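Local atomic coordinates of sniffer CG10964-PA (Drosophila melanogaster, PDB entry 1SNY), a protein that binds NADP in a Rossmann fold and probably reduces carbonyl compounds with NADPH. Residues A110-K115 and L131-V136; Q125-T130 and M186-T191. One frame throughout, in Å; residues are numbered along the deposited sequence.

Contact 1: residues A110-K115 and L131-V136; sequences AGIAPK and LQTNTV. With NAP (NADP nicotinamide-adenine-dinucleotide phosphate), chain B.
Ile112 and Asn134 join a cofactor-binding loop to a helix through a two-bond pairing of side-chain amide with backbone, where the chain leaving strand 105-108 of the Rossmann sheet passes the N-terminal third of helix 124-155. Asn134 uses both halves of its amide on one residue: OD1 accepts from Ile112 N at 2.9 Å, met in the carbonyl plane on a lone pair (C=O...N angle 125°), while ND2 donates to Ile112 O at 2.8 Å, that oxygen lying 20° off the amide plane. Ser192 OG also bonds ND2, so amide and rotation are well fixed. OD1 also comes within 3.2 Å of Gly111 CA. Glycine suits this place, because a side chain would run into O3D of the nicotinamide ribose; Gly111 N gives a weak bond to O4B of the adenosine ribose.

Ile112 splits its branches between helix and cofactor. With CG1 held between the backbone N and carbonyl carbon (chi1 55°), CD1 reaches Thr133 CB at 3.8 Å, and CG2 is left to touch adenine N7A at 3.5 Å. Thr133 meets the isoleucine at about a right angle and brings its own CG2 beside the same adenine nitrogen. A water donates to both Ala110 O and Thr133 O, bridging loop and helix where the latter widens into a pi-type turn. Ala110 and Gly111 end the family's NNAG motif. Since one amide both accepts from and donates to Ile112, the chemistry distinguishes its oxygen from its nitrogen, and ties the wall of the cofactor pocket to the helix behind it.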
ATOM      1  N   ALA A 110      10.621   6.764  11.088  1.00 26.55           N
ATOM      2  CA  ALA A 110       9.379   7.226  11.689  1.00 27.28           C
ATOM      3  C   ALA A 110       8.197   6.414  11.178  1.00 28.49           C
ATOM      4  O   ALA A 110       7.978   6.302   9.974  1.00 31.00           O
ATOM      5  CB  ALA A 110       9.164   8.700  11.378  1.00 27.37           C
ATOM      6  N   GLY A 111       7.431   5.854  12.105  1.00 28.75           N
ATOM      7  CA  GLY A 111       6.276   5.067  11.729  1.00 26.97           C
ATOM      8  C   GLY A 111       5.300   4.973  12.881  1.00 25.62           C
ATOM      9  O   GLY A 111       5.646   5.308  14.013  1.00 26.12           O
ATOM     10  N   ILE A 112       4.077   4.538  12.591  1.00 23.76           N
ATOM     11  CA  ILE A 112       3.050   4.373  13.610  1.00 24.82           C
ATOM     12  C   ILE A 112       2.271   3.101  13.326  1.00 27.20           C
ATOM     13  O   ILE A 112       2.190   2.654  12.185  1.00 25.65           O
ATOM     14  CB  ILE A 112       2.044   5.548  13.633  1.00 24.89           C
ATOM     15  CG1 ILE A 112       1.433   5.733  12.247  1.00 23.26           C
ATOM     16  CG2 ILE A 112       2.731   6.815  14.128  1.00 24.44           C
ATOM     17  CD1 ILE A 112       0.356   6.823  12.159  1.00 24.45           C
ATOM     18  N   ALA A 113       1.708   2.519  14.378  1.00 30.10           N
ATOM     19  CA  ALA A 113       0.911   1.307  14.265  1.00 31.82           C
ATOM     20  C   ALA A 113      -0.272   1.454  15.208  1.00 33.86           C
ATOM     21  O   ALA A 113      -0.102   1.443  16.426  1.00 37.33           O
ATOM     22  CB  ALA A 113       1.743   0.087  14.653  1.00 33.08           C
ATOM     23  N   PRO A 114      -1.487   1.610  14.661  1.00 34.75           N
ATOM     24  CA  PRO A 114      -2.650   1.753  15.541  1.00 35.82           C
ATOM     25  C   PRO A 114      -2.925   0.454  16.287  1.00 35.70           C
ATOM     26  O   PRO A 114      -2.340  -0.582  15.980  1.00 35.26           O
ATOM     27  CB  PRO A 114      -3.766   2.111  14.572  1.00 36.84           C
ATOM     28  CG  PRO A 114      -3.381   1.327  13.341  1.00 35.31           C
ATOM     29  CD  PRO A 114      -1.896   1.595  13.245  1.00 33.71           C
ATOM     30  N   LYS A 115      -3.813   0.519  17.272  1.00 38.16           N
ATOM     31  CA  LYS A 115      -4.171  -0.660  18.050  1.00 39.62           C
ATOM     32  C   LYS A 115      -4.821  -1.691  17.139  1.00 38.91           C
ATOM     33  O   LYS A 115      -5.527  -1.338  16.197  1.00 38.88           O
ATOM     34  CB  LYS A 115      -5.158  -0.284  19.156  1.00 41.42           C
ATOM     35  CG  LYS A 115      -4.607   0.674  20.200  1.00 44.81           C
ATOM     36  CD  LYS A 115      -5.679   1.029  21.223  1.00 48.22           C
ATOM     37  CE  LYS A 115      -5.052   1.496  22.522  1.00 49.16           C
ATOM     38  NZ  LYS A 115      -4.209   0.409  23.105  1.00 52.13           N
ATOM     39  N   LEU A 131      -1.550   5.459   6.592  1.00 19.69           N
ATOM     40  CA  LEU A 131      -1.007   5.539   5.247  1.00 18.25           C
ATOM     41  C   LEU A 131      -0.215   6.837   5.046  1.00 19.26           C
ATOM     42  O   LEU A 131       0.799   6.855   4.354  1.00 18.61           O
ATOM     43  CB  LEU A 131      -2.141   5.423   4.228  1.00 20.07           C
ATOM     44  CG  LEU A 131      -2.691   4.000   4.063  1.00 17.61           C
ATOM     45  CD1 LEU A 131      -4.045   4.039   3.375  1.00 21.11           C
ATOM     46  CD2 LEU A 131      -1.700   3.153   3.255  1.00 18.28           C
ATOM     47  N   GLN A 132      -0.662   7.934   5.651  1.00 19.66           N
ATOM     48  CA  GLN A 132       0.069   9.191   5.485  1.00 16.71           C
ATOM     49  C   GLN A 132       1.453   9.182   6.143  1.00 18.35           C
ATOM     50  O   GLN A 132       2.435   9.603   5.540  1.00 19.68           O
ATOM     51  CB  GLN A 132      -0.753  10.365   6.044  1.00 20.70           C
ATOM     52  CG  GLN A 132      -0.037  11.684   5.920  1.00 20.19           C
ATOM     53  CD  GLN A 132      -0.840  12.820   6.495  1.00 25.48           C
ATOM     54  OE1 GLN A 132      -1.177  12.810   7.676  1.00 28.88           O
ATOM     55  NE2 GLN A 132      -1.159  13.803   5.661  1.00 24.63           N
ATOM     56  N   THR A 133       1.536   8.688   7.372  1.00 19.54           N
ATOM     57  CA  THR A 133       2.802   8.656   8.098  1.00 21.19           C
ATOM     58  C   THR A 133       3.759   7.538   7.671  1.00 20.49           C
ATOM     59  O   THR A 133       4.968   7.758   7.560  1.00 20.94           O
ATOM     60  CB  THR A 133       2.567   8.515   9.621  1.00 23.11           C
ATOM     61  OG1 THR A 133       1.936   9.701  10.124  1.00 26.84           O
ATOM     62  CG2 THR A 133       3.891   8.297  10.347  1.00 24.32           C
ATOM     63  N   ASN A 134       3.220   6.348   7.427  1.00 21.17           N
ATOM     64  CA  ASN A 134       4.064   5.213   7.050  1.00 19.17           C
ATOM     65  C   ASN A 134       4.373   5.102   5.561  1.00 18.95           C
ATOM     66  O   ASN A 134       5.337   4.435   5.168  1.00 19.02           O
ATOM     67  CB  ASN A 134       3.413   3.902   7.513  1.00 19.93           C
ATOM     68  CG  ASN A 134       3.427   3.748   9.020  1.00 23.24           C
ATOM     69  OD1 ASN A 134       3.753   4.683   9.748  1.00 23.88           O
ATOM     70  ND2 ASN A 134       3.060   2.562   9.500  1.00 22.79           N
ATOM     71  N   THR A 135       3.578   5.756   4.727  1.00 17.43           N
ATOM     72  CA  THR A 135       3.785   5.635   3.283  1.00 17.31           C
ATOM     73  C   THR A 135       4.106   6.945   2.574  1.00 19.06           C
ATOM     74  O   THR A 135       5.154   7.088   1.930  1.00 17.37           O
ATOM     75  CB  THR A 135       2.539   5.010   2.620  1.00 16.89           C
ATOM     76  OG1 THR A 135       2.164   3.821   3.329  1.00 18.60           O
ATOM     77  CG2 THR A 135       2.814   4.679   1.145  1.00 18.60           C
ATOM     78  N   VAL A 136       3.202   7.910   2.702  1.00 19.45           N
ATOM     79  CA  VAL A 136       3.382   9.196   2.045  1.00 19.40           C
ATOM     80  C   VAL A 136       4.610   9.957   2.537  1.00 17.99           C
ATOM     81  O   VAL A 136       5.366  10.494   1.730  1.00 18.61           O
ATOM     82  CB  VAL A 136       2.116  10.062   2.212  1.00 20.01           C
ATOM     83  CG1 VAL A 136       2.307  11.407   1.515  1.00 19.32           C
ATOM     84  CG2 VAL A 136       0.921   9.338   1.611  1.00 19.60           C
TER
HETATM   85  PA  NAP B 400       8.018   3.558  18.286  1.00 34.06           P
HETATM   86  O1A NAP B 400       6.639   3.826  18.400  1.00 36.40           O
HETATM   87  O2A NAP B 400       8.946   3.212  19.431  1.00 36.32           O
HETATM   88  O5B NAP B 400       8.741   4.776  17.543  1.00 35.73           O
HETATM   89  C5B NAP B 400       8.095   5.402  16.403  1.00 35.49           C
HETATM   90  C4B NAP B 400       9.012   6.647  16.185  1.00 34.84           C
HETATM   91  O4B NAP B 400       8.448   7.382  15.002  1.00 33.30           O
HETATM   92  C3B NAP B 400       8.970   7.713  17.325  1.00 35.05           C
HETATM   93  O3B NAP B 400      10.286   8.283  17.406  1.00 35.69           O
HETATM   94  C2B NAP B 400       7.904   8.676  16.848  1.00 34.43           C
HETATM   95  O2B NAP B 400       7.919   9.977  17.418  1.00 35.80           O
HETATM   96  C1B NAP B 400       8.160   8.720  15.324  1.00 32.59           C
HETATM   97  N9A NAP B 400       6.983   9.260  14.662  1.00 30.85           N
HETATM   98  C8A NAP B 400       5.687   8.798  14.545  1.00 31.11           C
HETATM   99  N7A NAP B 400       4.886   9.603  13.858  1.00 27.18           N
HETATM  100  C5A NAP B 400       5.718  10.656  13.508  1.00 28.11           C
HETATM  101  C6A NAP B 400       5.442  11.824  12.776  1.00 27.78           C
HETATM  102  N6A NAP B 400       4.253  12.191  12.233  1.00 29.95           N
HETATM  103  N1A NAP B 400       6.510  12.719  12.578  1.00 29.72           N
HETATM  104  C2A NAP B 400       7.790  12.451  13.093  1.00 28.49           C
HETATM  105  N3A NAP B 400       8.086  11.309  13.822  1.00 27.91           N
HETATM  106  C4A NAP B 400       7.018  10.442  14.002  1.00 28.80           C
HETATM  107  O3  NAP B 400       8.224   2.383  17.250  1.00 33.79           O
HETATM  108  PN  NAP B 400       9.493   1.607  16.732  1.00 35.82           P
HETATM  109  O1N NAP B 400       9.409   0.184  17.099  1.00 34.15           O
HETATM  110  O2N NAP B 400      10.677   2.358  17.229  1.00 33.07           O
HETATM  111  O5D NAP B 400       9.317   1.704  15.161  1.00 34.68           O
HETATM  112  C5D NAP B 400      10.447   2.116  14.317  1.00 34.55           C
HETATM  113  C4D NAP B 400      10.145   1.697  12.889  1.00 33.92           C
HETATM  114  O4D NAP B 400      10.291   0.259  12.761  1.00 33.91           O
HETATM  115  C3D NAP B 400       8.700   2.004  12.378  1.00 33.76           C
HETATM  116  O3D NAP B 400       8.730   2.474  11.009  1.00 33.50           O
HETATM  117  C2D NAP B 400       7.995   0.668  12.552  1.00 33.37           C
HETATM  118  O2D NAP B 400       6.845   0.529  11.747  1.00 31.55           O
HETATM  119  C1D NAP B 400       9.059  -0.298  12.194  1.00 33.88           C
HETATM  120  N1N NAP B 400       8.982  -1.650  12.791  1.00 33.27           N
HETATM  121  C2N NAP B 400       9.029  -1.938  14.193  1.00 34.79           C
HETATM  122  C3N NAP B 400       8.943  -3.285  14.580  1.00 35.43           C
HETATM  123  C7N NAP B 400       8.991  -3.652  16.069  1.00 36.64           C
HETATM  124  O7N NAP B 400       8.913  -4.837  16.337  1.00 36.09           O
HETATM  125  N7N NAP B 400       9.109  -2.734  16.990  1.00 34.88           N
HETATM  126  C4N NAP B 400       8.811  -4.361  13.590  1.00 36.38           C
HETATM  127  C5N NAP B 400       8.770  -4.012  12.218  1.00 34.79           C
HETATM  128  C6N NAP B 400       8.854  -2.659  11.800  1.00 35.24           C
HETATM  129  P2B NAP B 400       7.065  10.380  18.762  1.00 38.77           P
HETATM  130  O1X NAP B 400       7.888   9.863  19.945  1.00 35.96           O
HETATM  131  O2X NAP B 400       7.043  11.868  18.648  1.00 35.62           O
HETATM  132  O3X NAP B 400       5.714   9.685  18.669  1.00 35.63           O
HETATM  133  O   HOH W   1       7.733   8.227   8.326  1.00 35.10           O

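Contact 2: residues Q125-T130 and M186-T191; sequences QELLDT and MYAYRT. With NAP (NADP nicotinamide-adenine-dinucleotide phosphate), chain B.
Glu126 O receives two donors from Thr130, its backbone N and its hydroxyl OG1, the latter at 2.9 Å and almost in line with the carbonyl (C=O...OG1 angle 161°). This ties the hydroxyl to its own helix while the threonine still faces Ala188, in the packing of two neighbouring Rossmann-fold helices, 124-155 and 187-207. The short segments run nearly parallel, 27° apart, with axes 8.5 Å from each other. Such closeness suits alanine: Ala188 CB points at the other helix and lies 3.4 Å from Thr130 OG1, while Thr130 CG2 rests 3.3 Å from Ala188 O. On the other flank Leu127 lays CD2 against the backbone of Ala188, 3.5 Å from its N, and against Tyr187 CB. With an alanine in place of Thr130, which has neither OG1 nor CG2, Glu126 O would probably be left with the backbone N alone of these two donors, and a gap is likely to open beside the Ala188 carbonyl.

The second subunit covers the outer side: its Val136 packs on Leu127, and OD2 of its Asp206 hydrogen-bonds the hydroxyl of Tyr187. Tyr189, the tyrosine of the family's YxxxK motif with Lys193, has CG opposite the backbone N (chi1 -164°), which swings its ring off the helix interface to the cofactor. There NADP O2D lies in the ring plane, at its edge, 2.7 Å from Tyr189 OH, in a hydrogen bond whose donor may be either.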
ATOM      1  N   GLN A 125     -10.403   6.920   9.184  1.00 30.27           N
ATOM      2  CA  GLN A 125      -9.378   7.878   9.568  1.00 30.64           C
ATOM      3  C   GLN A 125      -8.095   7.184   9.996  1.00 29.14           C
ATOM      4  O   GLN A 125      -6.994   7.662   9.720  1.00 28.03           O
ATOM      5  CB  GLN A 125      -9.880   8.780  10.698  1.00 34.32           C
ATOM      6  CG  GLN A 125      -9.025  10.008  10.886  1.00 38.66           C
ATOM      7  CD  GLN A 125      -8.894  10.799   9.599  1.00 42.95           C
ATOM      8  OE1 GLN A 125      -9.894  11.235   9.018  1.00 46.73           O
ATOM      9  NE2 GLN A 125      -7.660  10.981   9.138  1.00 43.44           N
ATOM     10  N   GLU A 126      -8.246   6.048  10.664  1.00 28.49           N
ATOM     11  CA  GLU A 126      -7.105   5.278  11.128  1.00 28.75           C
ATOM     12  C   GLU A 126      -6.325   4.774   9.912  1.00 27.61           C
ATOM     13  O   GLU A 126      -5.102   4.708   9.932  1.00 27.63           O
ATOM     14  CB  GLU A 126      -7.594   4.103  11.973  1.00 33.08           C
ATOM     15  CG  GLU A 126      -6.663   3.704  13.100  1.00 41.93           C
ATOM     16  CD  GLU A 126      -7.264   2.628  13.996  1.00 46.65           C
ATOM     17  OE1 GLU A 126      -6.617   2.247  14.996  1.00 50.66           O
ATOM     18  OE2 GLU A 126      -8.382   2.156  13.697  1.00 50.47           O
ATOM     19  N   LEU A 127      -7.039   4.420   8.850  1.00 26.08           N
ATOM     20  CA  LEU A 127      -6.384   3.940   7.638  1.00 24.14           C
ATOM     21  C   LEU A 127      -5.614   5.073   6.956  1.00 23.91           C
ATOM     22  O   LEU A 127      -4.427   4.939   6.665  1.00 23.38           O
ATOM     23  CB  LEU A 127      -7.418   3.358   6.673  1.00 23.97           C
ATOM     24  CG  LEU A 127      -8.195   2.128   7.143  1.00 24.37           C
ATOM     25  CD1 LEU A 127      -9.258   1.805   6.117  1.00 24.27           C
ATOM     26  CD2 LEU A 127      -7.244   0.935   7.342  1.00 24.05           C
ATOM     27  N   LEU A 128      -6.289   6.194   6.719  1.00 23.82           N
ATOM     28  CA  LEU A 128      -5.662   7.339   6.072  1.00 25.61           C
ATOM     29  C   LEU A 128      -4.468   7.873   6.863  1.00 23.11           C
ATOM     30  O   LEU A 128      -3.424   8.167   6.290  1.00 19.82           O
ATOM     31  CB  LEU A 128      -6.678   8.472   5.865  1.00 29.67           C
ATOM     32  CG  LEU A 128      -7.606   8.481   4.648  1.00 32.55           C
ATOM     33  CD1 LEU A 128      -6.778   8.400   3.378  1.00 35.37           C
ATOM     34  CD2 LEU A 128      -8.585   7.330   4.725  1.00 38.26           C
ATOM     35  N   ASP A 129      -4.617   8.005   8.181  1.00 24.67           N
ATOM     36  CA  ASP A 129      -3.521   8.514   9.004  1.00 22.59           C
ATOM     37  C   ASP A 129      -2.288   7.608   8.977  1.00 24.40           C
ATOM     38  O   ASP A 129      -1.143   8.092   8.926  1.00 22.81           O
ATOM     39  CB  ASP A 129      -3.975   8.698  10.455  1.00 25.93           C
ATOM     40  CG  ASP A 129      -4.929   9.867  10.626  1.00 26.96           C
ATOM     41  OD1 ASP A 129      -5.122  10.633   9.657  1.00 26.14           O
ATOM     42  OD2 ASP A 129      -5.481  10.015  11.736  1.00 31.49           O
ATOM     43  N   THR A 130      -2.518   6.298   9.017  1.00 21.36           N
ATOM     44  CA  THR A 130      -1.406   5.354   9.009  1.00 22.25           C
ATOM     45  C   THR A 130      -0.739   5.401   7.639  1.00 18.13           C
ATOM     46  O   THR A 130       0.484   5.395   7.532  1.00 18.26           O
ATOM     47  CB  THR A 130      -1.881   3.927   9.323  1.00 20.26           C
ATOM     48  OG1 THR A 130      -2.435   3.899  10.644  1.00 24.15           O
ATOM     49  CG2 THR A 130      -0.712   2.942   9.259  1.00 22.45           C
HETATM   50  N   MSE A 186      -4.905  -6.106  11.084  1.00 25.97           N
HETATM   51  CA  MSE A 186      -3.919  -5.025  10.981  1.00 28.38           C
HETATM   52  C   MSE A 186      -3.991  -4.337   9.617  1.00 26.98           C
HETATM   53  O   MSE A 186      -2.969  -4.159   8.952  1.00 26.07           O
HETATM   54  CB  MSE A 186      -2.511  -5.591  11.176  1.00 33.13           C
HETATM   55  CG  MSE A 186      -2.331  -6.415  12.437  1.00 43.21           C
HETATM   56 SE   MSE A 186      -1.921  -5.329  13.975  1.00 56.58          SE
HETATM   57  CE  MSE A 186      -0.005  -5.430  13.900  1.00 50.16           C
ATOM     58  N   TYR A 187      -5.192  -3.941   9.206  1.00 23.75           N
ATOM     59  CA  TYR A 187      -5.358  -3.304   7.907  1.00 21.50           C
ATOM     60  C   TYR A 187      -4.544  -2.036   7.666  1.00 20.49           C
ATOM     61  O   TYR A 187      -3.842  -1.942   6.669  1.00 19.14           O
ATOM     62  CB  TYR A 187      -6.839  -3.037   7.633  1.00 21.25           C
ATOM     63  CG  TYR A 187      -7.610  -4.317   7.428  1.00 21.39           C
ATOM     64  CD1 TYR A 187      -8.079  -5.053   8.513  1.00 21.64           C
ATOM     65  CD2 TYR A 187      -7.802  -4.839   6.148  1.00 18.45           C
ATOM     66  CE1 TYR A 187      -8.713  -6.282   8.333  1.00 21.57           C
ATOM     67  CE2 TYR A 187      -8.428  -6.060   5.959  1.00 18.85           C
ATOM     68  CZ  TYR A 187      -8.879  -6.783   7.054  1.00 21.85           C
ATOM     69  OH  TYR A 187      -9.459  -8.025   6.875  1.00 20.76           O
ATOM     70  N   ALA A 188      -4.634  -1.060   8.563  1.00 19.49           N
ATOM     71  CA  ALA A 188      -3.883   0.175   8.377  1.00 19.08           C
ATOM     72  C   ALA A 188      -2.379  -0.085   8.290  1.00 18.80           C
ATOM     73  O   ALA A 188      -1.701   0.379   7.368  1.00 18.34           O
ATOM     74  CB  ALA A 188      -4.181   1.149   9.524  1.00 18.53           C
ATOM     75  N   TYR A 189      -1.863  -0.846   9.248  1.00 19.24           N
ATOM     76  CA  TYR A 189      -0.440  -1.126   9.290  1.00 18.24           C
ATOM     77  C   TYR A 189       0.046  -1.925   8.085  1.00 18.81           C
ATOM     78  O   TYR A 189       0.981  -1.505   7.403  1.00 18.51           O
ATOM     79  CB  TYR A 189      -0.079  -1.851  10.587  1.00 19.17           C
ATOM     80  CG  TYR A 189       1.407  -1.836  10.874  1.00 21.17           C
ATOM     81  CD1 TYR A 189       2.065  -0.640  11.189  1.00 23.20           C
ATOM     82  CD2 TYR A 189       2.160  -3.006  10.806  1.00 22.52           C
ATOM     83  CE1 TYR A 189       3.436  -0.611  11.430  1.00 23.22           C
ATOM     84  CE2 TYR A 189       3.536  -2.991  11.046  1.00 23.12           C
ATOM     85  CZ  TYR A 189       4.166  -1.793  11.359  1.00 25.57           C
ATOM     86  OH  TYR A 189       5.518  -1.784  11.601  1.00 24.65           O
ATOM     87  N   ARG A 190      -0.597  -3.055   7.806  1.00 19.49           N
ATOM     88  CA  ARG A 190      -0.179  -3.883   6.674  1.00 18.48           C
ATOM     89  C   ARG A 190      -0.238  -3.147   5.343  1.00 18.07           C
ATOM     90  O   ARG A 190       0.713  -3.188   4.561  1.00 19.72           O
ATOM     91  CB  ARG A 190      -1.030  -5.145   6.574  1.00 19.25           C
ATOM     92  CG  ARG A 190      -0.812  -6.168   7.683  1.00 23.66           C
ATOM     93  CD  ARG A 190      -1.606  -7.429   7.363  1.00 24.17           C
ATOM     94  NE  ARG A 190      -1.652  -8.394   8.459  1.00 25.31           N
ATOM     95  CZ  ARG A 190      -0.667  -9.229   8.769  1.00 28.52           C
ATOM     96  NH1 ARG A 190       0.461  -9.223   8.070  1.00 27.14           N
ATOM     97  NH2 ARG A 190      -0.823 -10.089   9.770  1.00 28.62           N
ATOM     98  N   THR A 191      -1.349  -2.472   5.069  1.00 16.88           N
ATOM     99  CA  THR A 191      -1.440  -1.769   3.802  1.00 16.32           C
ATOM    100  C   THR A 191      -0.358  -0.710   3.654  1.00 15.13           C
ATOM    101  O   THR A 191       0.184  -0.515   2.563  1.00 13.51           O
ATOM    102  CB  THR A 191      -2.823  -1.095   3.600  1.00 18.14           C
ATOM    103  OG1 THR A 191      -3.088  -0.193   4.681  1.00 15.35           O
ATOM    104  CG2 THR A 191      -3.918  -2.144   3.524  1.00 17.19           C
TER
HETATM  105  PA  NAP B 400       8.018   3.558  18.286  1.00 34.06           P
HETATM  106  O1A NAP B 400       6.639   3.826  18.400  1.00 36.40           O
HETATM  107  O2A NAP B 400       8.946   3.212  19.431  1.00 36.32           O
HETATM  108  O5B NAP B 400       8.741   4.776  17.543  1.00 35.73           O
HETATM  109  C5B NAP B 400       8.095   5.402  16.403  1.00 35.49           C
HETATM  110  C4B NAP B 400       9.012   6.647  16.185  1.00 34.84           C
HETATM  111  O4B NAP B 400       8.448   7.382  15.002  1.00 33.30           O
HETATM  112  C3B NAP B 400       8.970   7.713  17.325  1.00 35.05           C
HETATM  113  O3B NAP B 400      10.286   8.283  17.406  1.00 35.69           O
HETATM  114  C2B NAP B 400       7.904   8.676  16.848  1.00 34.43           C
HETATM  115  O2B NAP B 400       7.919   9.977  17.418  1.00 35.80           O
HETATM  116  C1B NAP B 400       8.160   8.720  15.324  1.00 32.59           C
HETATM  117  N9A NAP B 400       6.983   9.260  14.662  1.00 30.85           N
HETATM  118  C8A NAP B 400       5.687   8.798  14.545  1.00 31.11           C
HETATM  119  N7A NAP B 400       4.886   9.603  13.858  1.00 27.18           N
HETATM  120  C5A NAP B 400       5.718  10.656  13.508  1.00 28.11           C
HETATM  121  C6A NAP B 400       5.442  11.824  12.776  1.00 27.78           C
HETATM  122  N6A NAP B 400       4.253  12.191  12.233  1.00 29.95           N
HETATM  123  N1A NAP B 400       6.510  12.719  12.578  1.00 29.72           N
HETATM  124  C2A NAP B 400       7.790  12.451  13.093  1.00 28.49           C
HETATM  125  N3A NAP B 400       8.086  11.309  13.822  1.00 27.91           N
HETATM  126  C4A NAP B 400       7.018  10.442  14.002  1.00 28.80           C
HETATM  127  O3  NAP B 400       8.224   2.383  17.250  1.00 33.79           O
HETATM  128  PN  NAP B 400       9.493   1.607  16.732  1.00 35.82           P
HETATM  129  O1N NAP B 400       9.409   0.184  17.099  1.00 34.15           O
HETATM  130  O2N NAP B 400      10.677   2.358  17.229  1.00 33.07           O
HETATM  131  O5D NAP B 400       9.317   1.704  15.161  1.00 34.68           O
HETATM  132  C5D NAP B 400      10.447   2.116  14.317  1.00 34.55           C
HETATM  133  C4D NAP B 400      10.145   1.697  12.889  1.00 33.92           C
HETATM  134  O4D NAP B 400      10.291   0.259  12.761  1.00 33.91           O
HETATM  135  C3D NAP B 400       8.700   2.004  12.378  1.00 33.76           C
HETATM  136  O3D NAP B 400       8.730   2.474  11.009  1.00 33.50           O
HETATM  137  C2D NAP B 400       7.995   0.668  12.552  1.00 33.37           C
HETATM  138  O2D NAP B 400       6.845   0.529  11.747  1.00 31.55           O
HETATM  139  C1D NAP B 400       9.059  -0.298  12.194  1.00 33.88           C
HETATM  140  N1N NAP B 400       8.982  -1.650  12.791  1.00 33.27           N
HETATM  141  C2N NAP B 400       9.029  -1.938  14.193  1.00 34.79           C
HETATM  142  C3N NAP B 400       8.943  -3.285  14.580  1.00 35.43           C
HETATM  143  C7N NAP B 400       8.991  -3.652  16.069  1.00 36.64           C
HETATM  144  O7N NAP B 400       8.913  -4.837  16.337  1.00 36.09           O
HETATM  145  N7N NAP B 400       9.109  -2.734  16.990  1.00 34.88           N
HETATM  146  C4N NAP B 400       8.811  -4.361  13.590  1.00 36.38           C
HETATM  147  C5N NAP B 400       8.770  -4.012  12.218  1.00 34.79           C
HETATM  148  C6N NAP B 400       8.854  -2.659  11.800  1.00 35.24           C
HETATM  149  P2B NAP B 400       7.065  10.380  18.762  1.00 38.77           P
HETATM  150  O1X NAP B 400       7.888   9.863  19.945  1.00 35.96           O
HETATM  151  O2X NAP B 400       7.043  11.868  18.648  1.00 35.62           O
HETATM  152  O3X NAP B 400       5.714   9.685  18.669  1.00 35.63           O

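In the fold
The two contacts lie about 7 Å apart, centre to centre, and share helix 124-155: contact 2 uses 125-130, and contact 1 the turns that follow at once, 131-136. Along the chain the segments alternate, loop 110-115, then 125-130, 131-136 and finally 186-191. Loop 110-115 also touches helix 187-207 directly, Ile112 O standing 3.4 Å from Tyr189 CD1, and Pro114 packs on Thr130. One helix thus connects the loop after strand 105-108 with the helix following strand 167-171, the neighbouring strand of the parallel sheet. Both contacts touch NADP and the second subunit, so this part of the helix borders the cofactor pocket and itself forms part of the dimer interface.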